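Local coordinates for NAD-dependent epimerase/dehydratase (Veillonella parvula DSM 2008, PDB 3R6D), which is of unsettled function but probably binds a nicotinamide adenine dinucleotide cofactor in a Rossmann fold, as an epimerase, dehydratase or related enzyme would, at residues 82-95 against 134-147. Residues are numbered along the deposited sequence; the frame is centred on the assembly and turned at random.
Sequences MESGSDMASIVKAL and GERQARNVLRESNL
V141 is the knob of this helix pair, its side chain seated in the hole formed by G85, M88, A89 and V92. Its two methyls divide the work: CG2 reaches G85 O at 3.7 Å, and CG1 lies over the backbone of A89 and against CG2 of V92. M88, like M82 a selenomethionine, runs past V141 in the opposite direction; with CG anti to its backbone N (chi1 -164°), it lays CG close to A138 O and then bends to bring CE to L142 CD1. From the loop before the helix, M82 meets L142 at about a right angle, its terminal CE 3.7 Å from R139 CA and 3.8 Å from L142 CD2. G85 brings the backbones together, its CA only 4.0 Å from that of A138, whose CB faces the M82 carbonyl. Farther along, V92 CG2 touches L147 CD1 at 3.9 Å, and L95 crosses the same leucine. S145 OG donates to L142 O and accepts from L147 N, the latter an ST turn that leads the chain from helix into strand.

At the N-terminal ends of the two segments, one water joins M82 N to E135 OE2 and another G85 N to Q137 OE1. E135, bent at chi2 (-92°), sets its carboxylate beside M82 O, acceptor against acceptor; that first water and an OE1 bond to S107 OG of strand 102-108 hold it there. S84 is the N-cap of helix 85-95, its OG accepting from D87 N. L95, L142 and L147 all rest on V103 of that strand, so the two helices, nearly parallel at 24°, pack side by side on the parallel strands of the sheet, as in a Rossmann fold.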
loop_
_atom_site.group_PDB
_atom_site.type_symbol
_atom_site.label_atom_id
_atom_site.label_comp_id
_atom_site.label_asym_id
_atom_site.label_seq_id
_atom_site.Cartn_x
_atom_site.Cartn_y
_atom_site.Cartn_z
HETATM N N MSE A 82 -3.183 -6.261 0.169
HETATM C CA MSE A 82 -2.424 -7.468 0.555
HETATM C C MSE A 82 -3.398 -8.371 1.325
HETATM O O MSE A 82 -3.313 -8.503 2.556
HETATM C CB MSE A 82 -1.206 -7.113 1.425
HETATM C CG MSE A 82 -0.162 -6.338 0.657
HETATM SE SE MSE A 82 1.361 -5.854 1.788
HETATM C CE MSE A 82 1.791 -7.623 2.484
ATOM N N GLU A 83 -4.338 -8.952 0.580
ATOM C CA GLU A 83 -5.493 -9.638 1.170
ATOM C C GLU A 83 -5.464 -11.146 1.068
ATOM O O GLU A 83 -6.216 -11.832 1.778
ATOM C CB GLU A 83 -6.775 -9.138 0.507
ATOM C CG GLU A 83 -7.175 -7.739 0.942
ATOM C CD GLU A 83 -8.260 -7.170 0.046
ATOM O OE1 GLU A 83 -8.733 -7.884 -0.863
ATOM O OE2 GLU A 83 -8.646 -6.018 0.285
ATOM N N SER A 84 -4.622 -11.655 0.175
ATOM C CA SER A 84 -4.570 -13.065 -0.171
ATOM C C SER A 84 -3.140 -13.585 -0.239
ATOM O O SER A 84 -2.326 -13.012 -0.958
ATOM C CB SER A 84 -5.280 -13.266 -1.549
ATOM O OG SER A 84 -4.814 -14.416 -2.222
ATOM N N GLY A 85 -2.844 -14.708 0.419
ATOM C CA GLY A 85 -1.518 -15.315 0.289
ATOM C C GLY A 85 -1.199 -15.745 -1.137
ATOM O O GLY A 85 -0.076 -15.564 -1.629
ATOM N N SER A 86 -2.163 -16.388 -1.794
ATOM C CA SER A 86 -1.911 -16.856 -3.158
ATOM C C SER A 86 -1.741 -15.698 -4.149
ATOM O O SER A 86 -0.885 -15.789 -5.012
ATOM C CB SER A 86 -2.975 -17.839 -3.603
ATOM O OG SER A 86 -4.218 -17.192 -3.551
ATOM N N ASP A 87 -2.539 -14.642 -4.013
ATOM C CA ASP A 87 -2.323 -13.449 -4.865
ATOM C C ASP A 87 -0.973 -12.820 -4.589
ATOM O O ASP A 87 -0.253 -12.448 -5.490
ATOM C CB ASP A 87 -3.418 -12.403 -4.748
ATOM C CG ASP A 87 -4.717 -12.844 -5.387
ATOM O OD1 ASP A 87 -4.731 -13.858 -6.128
ATOM O OD2 ASP A 87 -5.718 -12.142 -5.161
HETATM N N MSE A 88 -0.600 -12.741 -3.318
HETATM C CA MSE A 88 0.702 -12.194 -2.991
HETATM C C MSE A 88 1.804 -13.067 -3.557
HETATM O O MSE A 88 2.792 -12.569 -4.074
HETATM C CB MSE A 88 0.857 -12.078 -1.474
HETATM C CG MSE A 88 1.995 -11.184 -0.972
HETATM SE SE MSE A 88 1.755 -9.247 -1.288
HETATM C CE MSE A 88 3.062 -9.557 -2.418
ATOM N N ALA A 89 1.614 -14.391 -3.511
ATOM C CA ALA A 89 2.616 -15.281 -4.075
ATOM C C ALA A 89 2.738 -15.084 -5.584
ATOM O O ALA A 89 3.849 -15.113 -6.134
ATOM C CB ALA A 89 2.304 -16.753 -3.735
ATOM N N SER A 90 1.601 -14.904 -6.244
ATOM C CA SER A 90 1.636 -14.660 -7.695
ATOM C C SER A 90 2.356 -13.350 -8.034
ATOM O O SER A 90 3.100 -13.294 -9.024
ATOM C CB SER A 90 0.240 -14.650 -8.269
ATOM O OG SER A 90 -0.328 -15.942 -8.169
ATOM N N ILE A 91 2.136 -12.307 -7.219
ATOM C CA ILE A 91 2.801 -11.019 -7.398
ATOM C C ILE A 91 4.309 -11.187 -7.174
ATOM O O ILE A 91 5.107 -10.756 -7.975
ATOM C CB ILE A 91 2.205 -9.965 -6.445
ATOM C CG1 ILE A 91 0.773 -9.648 -6.899
ATOM C CG2 ILE A 91 3.084 -8.702 -6.426
ATOM C CD1 ILE A 91 -0.013 -8.888 -5.867
ATOM N N VAL A 92 4.685 -11.841 -6.074
ATOM C CA VAL A 92 6.087 -12.059 -5.819
ATOM C C VAL A 92 6.771 -12.825 -6.960
ATOM O O VAL A 92 7.880 -12.468 -7.361
ATOM C CB VAL A 92 6.254 -12.787 -4.472
ATOM C CG1 VAL A 92 7.630 -13.373 -4.313
ATOM C CG2 VAL A 92 5.965 -11.827 -3.284
ATOM N N LYS A 93 6.092 -13.854 -7.469
ATOM C CA LYS A 93 6.615 -14.648 -8.579
ATOM C C LYS A 93 6.808 -13.785 -9.821
ATOM O O LYS A 93 7.838 -13.866 -10.469
ATOM C CB LYS A 93 5.721 -15.853 -8.857
ATOM C CG LYS A 93 6.107 -16.641 -10.107
ATOM C CD LYS A 93 5.102 -17.742 -10.383
ATOM C CE LYS A 93 5.416 -18.996 -9.574
ATOM N NZ LYS A 93 4.770 -20.203 -10.188
ATOM N N ALA A 94 5.824 -12.954 -10.155
ATOM C CA ALA A 94 5.947 -12.071 -11.331
ATOM C C ALA A 94 7.084 -11.077 -11.174
ATOM O O ALA A 94 7.852 -10.852 -12.106
ATOM C CB ALA A 94 4.668 -11.347 -11.603
ATOM N N LEU A 95 7.197 -10.454 -9.991
ATOM C CA LEU A 95 8.290 -9.515 -9.785
ATOM C C LEU A 95 9.653 -10.252 -9.879
ATOM O O LEU A 95 10.580 -9.739 -10.507
ATOM C CB LEU A 95 8.176 -8.808 -8.401
ATOM C CG LEU A 95 7.294 -7.509 -8.413
ATOM C CD1 LEU A 95 5.836 -7.704 -8.796
ATOM C CD2 LEU A 95 7.380 -6.888 -7.037
ATOM N N GLY A 134 -6.332 -13.852 5.630
ATOM C CA GLY A 134 -5.784 -13.582 4.305
ATOM C C GLY A 134 -4.719 -12.469 4.395
ATOM O O GLY A 134 -3.657 -12.570 3.763
ATOM N N GLU A 135 -4.997 -11.423 5.191
ATOM C CA GLU A 135 -3.974 -10.379 5.403
ATOM C C GLU A 135 -2.704 -10.948 6.039
ATOM O O GLU A 135 -1.578 -10.627 5.626
ATOM C CB GLU A 135 -4.530 -9.226 6.247
ATOM C CG GLU A 135 -5.518 -8.342 5.482
ATOM C CD GLU A 135 -4.904 -7.143 4.790
ATOM O OE1 GLU A 135 -3.858 -6.620 5.229
ATOM O OE2 GLU A 135 -5.527 -6.714 3.794
ATOM N N ARG A 136 -2.881 -11.822 7.036
ATOM C CA ARG A 136 -1.721 -12.445 7.648
ATOM C C ARG A 136 -0.889 -13.273 6.633
ATOM O O ARG A 136 0.345 -13.183 6.602
ATOM C CB ARG A 136 -2.155 -13.312 8.842
ATOM C CG ARG A 136 -1.023 -13.848 9.623
ATOM C CD ARG A 136 -1.514 -14.612 10.829
ATOM N NE ARG A 136 -2.041 -13.722 11.854
ATOM C CZ ARG A 136 -3.311 -13.666 12.254
ATOM N NH1 ARG A 136 -4.222 -14.485 11.713
ATOM N NH2 ARG A 136 -3.659 -12.818 13.219
ATOM N N GLN A 137 -1.578 -14.085 5.819
ATOM C CA GLN A 137 -0.881 -14.929 4.859
ATOM C C GLN A 137 -0.157 -14.091 3.796
ATOM O O GLN A 137 0.977 -14.403 3.464
ATOM C CB GLN A 137 -1.841 -15.936 4.218
ATOM C CG GLN A 137 -2.236 -17.060 5.215
ATOM C CD GLN A 137 -3.079 -18.182 4.620
ATOM O OE1 GLN A 137 -3.970 -17.923 3.824
ATOM N NE2 GLN A 137 -2.810 -19.453 5.039
ATOM N N ALA A 138 -0.798 -13.028 3.284
ATOM C CA ALA A 138 -0.156 -12.123 2.310
ATOM C C ALA A 138 1.090 -11.450 2.872
ATOM O O ALA A 138 2.141 -11.414 2.219
ATOM C CB ALA A 138 -1.139 -11.077 1.844
ATOM N N ARG A 139 0.980 -11.011 4.133
ATOM C CA ARG A 139 2.119 -10.439 4.819
ATOM C C ARG A 139 3.268 -11.432 4.932
ATOM O O ARG A 139 4.417 -11.115 4.600
ATOM C CB ARG A 139 1.717 -9.971 6.204
ATOM C CG ARG A 139 2.945 -9.589 7.009
ATOM C CD ARG A 139 2.690 -9.670 8.452
ATOM N NE ARG A 139 2.583 -11.044 8.919
ATOM C CZ ARG A 139 2.192 -11.326 10.143
ATOM N NH1 ARG A 139 1.862 -10.343 10.984
ATOM N NH2 ARG A 139 2.150 -12.591 10.534
ATOM N N ASN A 140 2.961 -12.664 5.367
ATOM C CA ASN A 140 3.993 -13.698 5.498
ATOM C C ASN A 140 4.669 -13.989 4.178
ATOM O O ASN A 140 5.889 -14.090 4.134
ATOM C CB ASN A 140 3.403 -14.994 6.069
ATOM C CG ASN A 140 2.951 -14.837 7.511
ATOM O OD1 ASN A 140 3.280 -13.846 8.180
ATOM N ND2 ASN A 140 2.189 -15.817 8.000
ATOM N N VAL A 141 3.880 -14.092 3.091
ATOM C CA VAL A 141 4.480 -14.371 1.780
ATOM C C VAL A 141 5.479 -13.254 1.430
ATOM O O VAL A 141 6.578 -13.502 0.921
ATOM C CB VAL A 141 3.414 -14.524 0.670
ATOM C CG1 VAL A 141 4.060 -14.487 -0.733
ATOM C CG2 VAL A 141 2.648 -15.860 0.872
ATOM N N LEU A 142 5.076 -11.995 1.641
ATOM C CA LEU A 142 5.965 -10.893 1.263
ATOM C C LEU A 142 7.234 -10.852 2.131
ATOM O O LEU A 142 8.349 -10.689 1.625
ATOM C CB LEU A 142 5.221 -9.556 1.260
ATOM C CG LEU A 142 6.022 -8.363 0.771
ATOM C CD1 LEU A 142 6.615 -8.581 -0.637
ATOM C CD2 LEU A 142 5.121 -7.122 0.802
ATOM N N ARG A 143 7.075 -11.055 3.438
ATOM C CA ARG A 143 8.275 -11.084 4.320
ATOM C C ARG A 143 9.260 -12.225 4.028
ATOM O O ARG A 143 10.461 -12.102 4.272
ATOM C CB ARG A 143 7.899 -11.129 5.780
ATOM C CG ARG A 143 7.118 -9.940 6.213
ATOM C CD ARG A 143 6.864 -9.958 7.770
ATOM N NE ARG A 143 6.318 -11.241 8.298
ATOM C CZ ARG A 143 5.863 -11.428 9.554
ATOM N NH1 ARG A 143 5.818 -10.421 10.430
ATOM N NH2 ARG A 143 5.431 -12.629 9.938
ATOM N N GLU A 144 8.735 -13.347 3.567
ATOM C CA GLU A 144 9.552 -14.510 3.156
ATOM C C GLU A 144 10.265 -14.346 1.827
ATOM O O GLU A 144 11.161 -15.124 1.481
ATOM C CB GLU A 144 8.684 -15.783 3.100
ATOM C CG GLU A 144 8.099 -16.179 4.441
ATOM C CD GLU A 144 6.899 -17.122 4.306
ATOM O OE1 GLU A 144 6.522 -17.542 3.166
ATOM O OE2 GLU A 144 6.324 -17.430 5.375
ATOM N N SER A 145 9.812 -13.367 1.042
ATOM C CA SER A 145 10.409 -13.105 -0.202
ATOM C C SER A 145 11.755 -12.501 -0.010
ATOM O O SER A 145 12.120 -12.059 1.104
ATOM C CB SER A 145 9.502 -12.189 -1.004
ATOM O OG SER A 145 9.749 -10.806 -0.719
ATOM N N ASN A 146 12.480 -12.418 -1.107
ATOM C CA ASN A 146 13.733 -11.767 -1.129
ATOM C C ASN A 146 13.654 -10.307 -1.600
ATOM O O ASN A 146 14.666 -9.653 -1.854
ATOM C CB ASN A 146 14.597 -12.628 -2.082
ATOM C CG ASN A 146 13.891 -12.884 -3.487
ATOM O OD1 ASN A 146 13.203 -11.986 -3.994
ATOM N ND2 ASN A 146 14.031 -14.103 -4.074
ATOM N N LEU A 147 12.410 -9.799 -1.748
ATOM C CA LEU A 147 12.190 -8.485 -2.335
ATOM C C LEU A 147 12.587 -7.399 -1.351
ATOM O O LEU A 147 12.541 -7.595 -0.108
ATOM C CB LEU A 147 10.716 -8.288 -2.745
ATOM C CG LEU A 147 10.232 -9.273 -3.801
ATOM C CD1 LEU A 147 8.737 -9.179 -4.000
ATOM C CD2 LEU A 147 10.946 -9.048 -5.148
HETATM O O HOH W 1 -1.186 -8.214 4.447
HETATM O O HOH W 2 -4.365 -4.738 2.378
HETATM O O HOH W 3 -4.897 -16.151 1.882
#